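Local structure of putative secreted cystatin (4ZM8) at residues H89-F97 / S105-A113. The protein inhibits papain-like cysteine proteases of the host, notably cathepsins L and S, and so dampens the immune response to tick saliva during feeding. Numbering follows the deposited sequence.
Sequences HRTCTTVVF and SVSPFECEA
Thr94 and Phe109 show how side chains can join a hairpin where its regular strand pairing lapses. The threonine crosses the phenylalanine ring at a slant, its CG2 3.5 Å from CE1 of Phe109, while its OG1 meets the CD1 and CE1 atoms of the same ring obliquely. With OG1 anti to the backbone N of Thr94 (chi1 -166°), that oxygen donates to Ser107 O at 2.8 Å, approaching from above the carbonyl plane. Ser107 plays the complementary role: its OG, set between its own backbone N and carbonyl carbon (chi1 69°), accepts the amide of Val95 in a nearly straight bond of 2.8 Å from Val95 N. Its own N-H returns to Val95 O, so one serine grips both polar groups of the Val95 backbone. These bonds bridge a one-residue shift in register between the antiparallel pairings at Phe97–Ser105 and Thr93–Glu110, the latter closed by reciprocal backbone hydrogen bonds. On the Phe109 side, Val96 and Val106 run alongside one another, their branches headed in a common direction, with Val96 CG2 4.0 Å from Val106 CG2. Toward the other end of the contact, beyond Thr94, Cys92 places its CB 3.7 Å from CD2 of Phe109 and locks the C-terminal tail covalently through its disulfide to Cys111. The turn joining strands 90-99 and 104-106 probably corresponds to the second protease-binding loop of the cystatin wedge, as in related cystatins. The 89-97 segment is flanked on its other edge by strand 39-68, paired through Cys92 with Leu63 and Thr94 with Leu61, whereas strand 104-106 forms the outer edge of the sheet within the chain. In the crystal dimer, probably not the form in vivo, Trp30 of the second copy stacks on Phe109, with Ala26 and Tyr25 of that copy against Val96 and Val106.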
loop_
_atom_site.group_PDB
_atom_site.type_symbol
_atom_site.label_atom_id
_atom_site.label_comp_id
_atom_site.label_asym_id
_atom_site.label_seq_id
_atom_site.Cartn_x
_atom_site.Cartn_y
_atom_site.Cartn_z
ATOM N N HIS A 89 3.957 20.925 21.457
ATOM C CA HIS A 89 3.892 19.512 21.108
ATOM C C HIS A 89 2.621 19.224 20.298
ATOM O O HIS A 89 1.566 19.797 20.580
ATOM C CB HIS A 89 3.914 18.642 22.370
ATOM C CG HIS A 89 5.159 18.783 23.205
ATOM N ND1 HIS A 89 6.202 19.624 22.876
ATOM C CD2 HIS A 89 5.528 18.169 24.354
ATOM C CE1 HIS A 89 7.156 19.517 23.781
ATOM N NE2 HIS A 89 6.772 18.640 24.688
ATOM N N ARG A 90 2.707 18.352 19.296
ATOM C CA ARG A 90 1.501 17.906 18.600
ATOM C C ARG A 90 1.371 16.385 18.643
ATOM O O ARG A 90 2.357 15.654 18.566
ATOM C CB ARG A 90 1.498 18.372 17.151
ATOM C CG ARG A 90 2.439 19.490 16.896
ATOM C CD ARG A 90 3.056 19.305 15.541
ATOM N NE ARG A 90 4.276 20.078 15.435
ATOM C CZ ARG A 90 5.121 19.980 14.418
ATOM N NH1 ARG A 90 4.848 19.151 13.416
ATOM N NH2 ARG A 90 6.225 20.728 14.406
ATOM N N THR A 91 0.140 15.911 18.775
ATOM C CA THR A 91 -0.119 14.483 18.736
ATOM C C THR A 91 -0.366 14.066 17.289
ATOM O O THR A 91 -1.292 14.555 16.645
ATOM C CB THR A 91 -1.310 14.107 19.637
ATOM O OG1 THR A 91 -0.997 14.447 20.995
ATOM C CG2 THR A 91 -1.572 12.631 19.564
ATOM N N CYS A 92 0.487 13.178 16.787
ATOM C CA CYS A 92 0.509 12.806 15.373
ATOM C C CYS A 92 0.471 11.294 15.200
ATOM O O CYS A 92 1.067 10.557 15.983
ATOM C CB CYS A 92 1.769 13.365 14.689
ATOM S SG CYS A 92 1.838 15.169 14.485
ATOM N N THR A 93 -0.214 10.824 14.167
ATOM C CA THR A 93 -0.217 9.393 13.890
ATOM C C THR A 93 0.437 9.101 12.554
ATOM O O THR A 93 0.316 9.873 11.604
ATOM C CB THR A 93 -1.641 8.807 13.884
ATOM O OG1 THR A 93 -2.386 9.332 14.992
ATOM C CG2 THR A 93 -1.580 7.297 13.997
ATOM N N THR A 94 1.130 7.973 12.488
ATOM C CA THR A 94 1.811 7.584 11.275
ATOM C C THR A 94 2.042 6.090 11.263
ATOM O O THR A 94 2.245 5.479 12.318
ATOM C CB THR A 94 3.174 8.322 11.119
ATOM O OG1 THR A 94 3.651 8.177 9.779
ATOM C CG2 THR A 94 4.232 7.779 12.086
ATOM N N VAL A 95 2.007 5.499 10.071
ATOM C CA VAL A 95 2.393 4.105 9.936
ATOM C C VAL A 95 3.737 4.025 9.245
ATOM O O VAL A 95 4.010 4.775 8.317
ATOM C CB VAL A 95 1.381 3.279 9.136
ATOM C CG1 VAL A 95 1.680 1.795 9.328
ATOM C CG2 VAL A 95 -0.043 3.613 9.543
ATOM N N VAL A 96 4.571 3.107 9.713
ATOM C CA VAL A 96 5.876 2.879 9.140
ATOM C C VAL A 96 6.001 1.415 8.785
ATOM O O VAL A 96 6.103 0.555 9.666
ATOM C CB VAL A 96 7.021 3.264 10.108
ATOM C CG1 VAL A 96 8.385 2.845 9.535
ATOM C CG2 VAL A 96 6.994 4.746 10.422
ATOM N N PHE A 97 5.984 1.128 7.489
ATOM C CA PHE A 97 6.239 -0.221 7.019
ATOM C C PHE A 97 7.736 -0.475 6.922
ATOM O O PHE A 97 8.497 0.407 6.548
ATOM C CB PHE A 97 5.593 -0.463 5.662
ATOM C CG PHE A 97 5.859 -1.831 5.115
ATOM C CD1 PHE A 97 5.123 -2.911 5.545
ATOM C CD2 PHE A 97 6.863 -2.037 4.194
ATOM C CE1 PHE A 97 5.370 -4.172 5.060
ATOM C CE2 PHE A 97 7.124 -3.298 3.703
ATOM C CZ PHE A 97 6.369 -4.371 4.134
ATOM N N SER A 105 9.120 2.733 4.879
ATOM C CA SER A 105 8.273 3.768 4.297
ATOM C C SER A 105 7.475 4.443 5.399
ATOM O O SER A 105 7.194 3.839 6.424
ATOM C CB SER A 105 7.324 3.190 3.253
ATOM O OG SER A 105 6.236 2.518 3.873
ATOM N N VAL A 106 7.099 5.693 5.179
ATOM C CA VAL A 106 6.381 6.476 6.172
ATOM C C VAL A 106 5.108 7.055 5.564
ATOM O O VAL A 106 5.149 7.725 4.541
ATOM C CB VAL A 106 7.276 7.602 6.732
ATOM C CG1 VAL A 106 6.487 8.546 7.610
ATOM C CG2 VAL A 106 8.432 7.007 7.508
ATOM N N SER A 107 3.969 6.760 6.180
ATOM C CA SER A 107 2.712 7.334 5.733
ATOM C C SER A 107 2.711 8.775 6.195
ATOM O O SER A 107 3.398 9.117 7.154
ATOM C CB SER A 107 1.512 6.578 6.302
ATOM O OG SER A 107 1.397 6.778 7.704
ATOM N N PRO A 108 1.957 9.635 5.512
ATOM C CA PRO A 108 2.002 11.032 5.944
ATOM C C PRO A 108 1.386 11.236 7.337
ATOM O O PRO A 108 0.235 10.874 7.570
ATOM C CB PRO A 108 1.197 11.758 4.857
ATOM C CG PRO A 108 1.238 10.837 3.672
ATOM C CD PRO A 108 1.219 9.458 4.254
ATOM N N PHE A 109 2.184 11.801 8.242
ATOM C CA PHE A 109 1.775 12.180 9.593
ATOM C C PHE A 109 0.395 12.838 9.643
ATOM O O PHE A 109 0.208 13.956 9.147
ATOM C CB PHE A 109 2.817 13.137 10.202
ATOM C CG PHE A 109 3.965 12.443 10.868
ATOM C CD1 PHE A 109 4.605 11.384 10.254
ATOM C CD2 PHE A 109 4.414 12.856 12.103
ATOM C CE1 PHE A 109 5.665 10.740 10.860
ATOM C CE2 PHE A 109 5.479 12.216 12.717
ATOM C CZ PHE A 109 6.100 11.151 12.089
ATOM N N GLU A 110 -0.570 12.138 10.233
ATOM C CA GLU A 110 -1.885 12.716 10.439
ATOM C C GLU A 110 -1.906 13.312 11.836
ATOM O O GLU A 110 -2.041 12.600 12.843
ATOM C CB GLU A 110 -2.992 11.673 10.254
ATOM C CG GLU A 110 -4.285 12.241 9.656
ATOM C CD GLU A 110 -4.027 13.113 8.427
ATOM O OE1 GLU A 110 -3.328 12.650 7.497
ATOM O OE2 GLU A 110 -4.516 14.266 8.390
ATOM N N CYS A 111 -1.732 14.626 11.898
ATOM C CA CYS A 111 -1.626 15.288 13.185
ATOM C C CYS A 111 -2.994 15.588 13.772
ATOM O O CYS A 111 -4.020 15.125 13.268
ATOM C CB CYS A 111 -0.790 16.561 13.065
ATOM S SG CYS A 111 0.988 16.212 12.944
ATOM N N GLU A 112 -3.001 16.345 14.860
ATOM C CA GLU A 112 -4.227 16.587 15.590
ATOM C C GLU A 112 -4.544 18.066 15.645
ATOM O O GLU A 112 -3.739 18.867 16.127
ATOM C CB GLU A 112 -4.120 16.018 16.995
ATOM C CG GLU A 112 -5.399 16.063 17.773
ATOM C CD GLU A 112 -5.437 14.970 18.802
ATOM O OE1 GLU A 112 -5.517 13.791 18.399
ATOM O OE2 GLU A 112 -5.355 15.284 20.008
ATOM N N ALA A 113 -5.731 18.410 15.151
ATOM C CA ALA A 113 -6.169 19.795 15.015
ATOM C C ALA A 113 -6.084 20.565 16.330
ATOM O O ALA A 113 -5.747 21.751 16.337
ATOM C CB ALA A 113 -7.591 19.839 14.467
#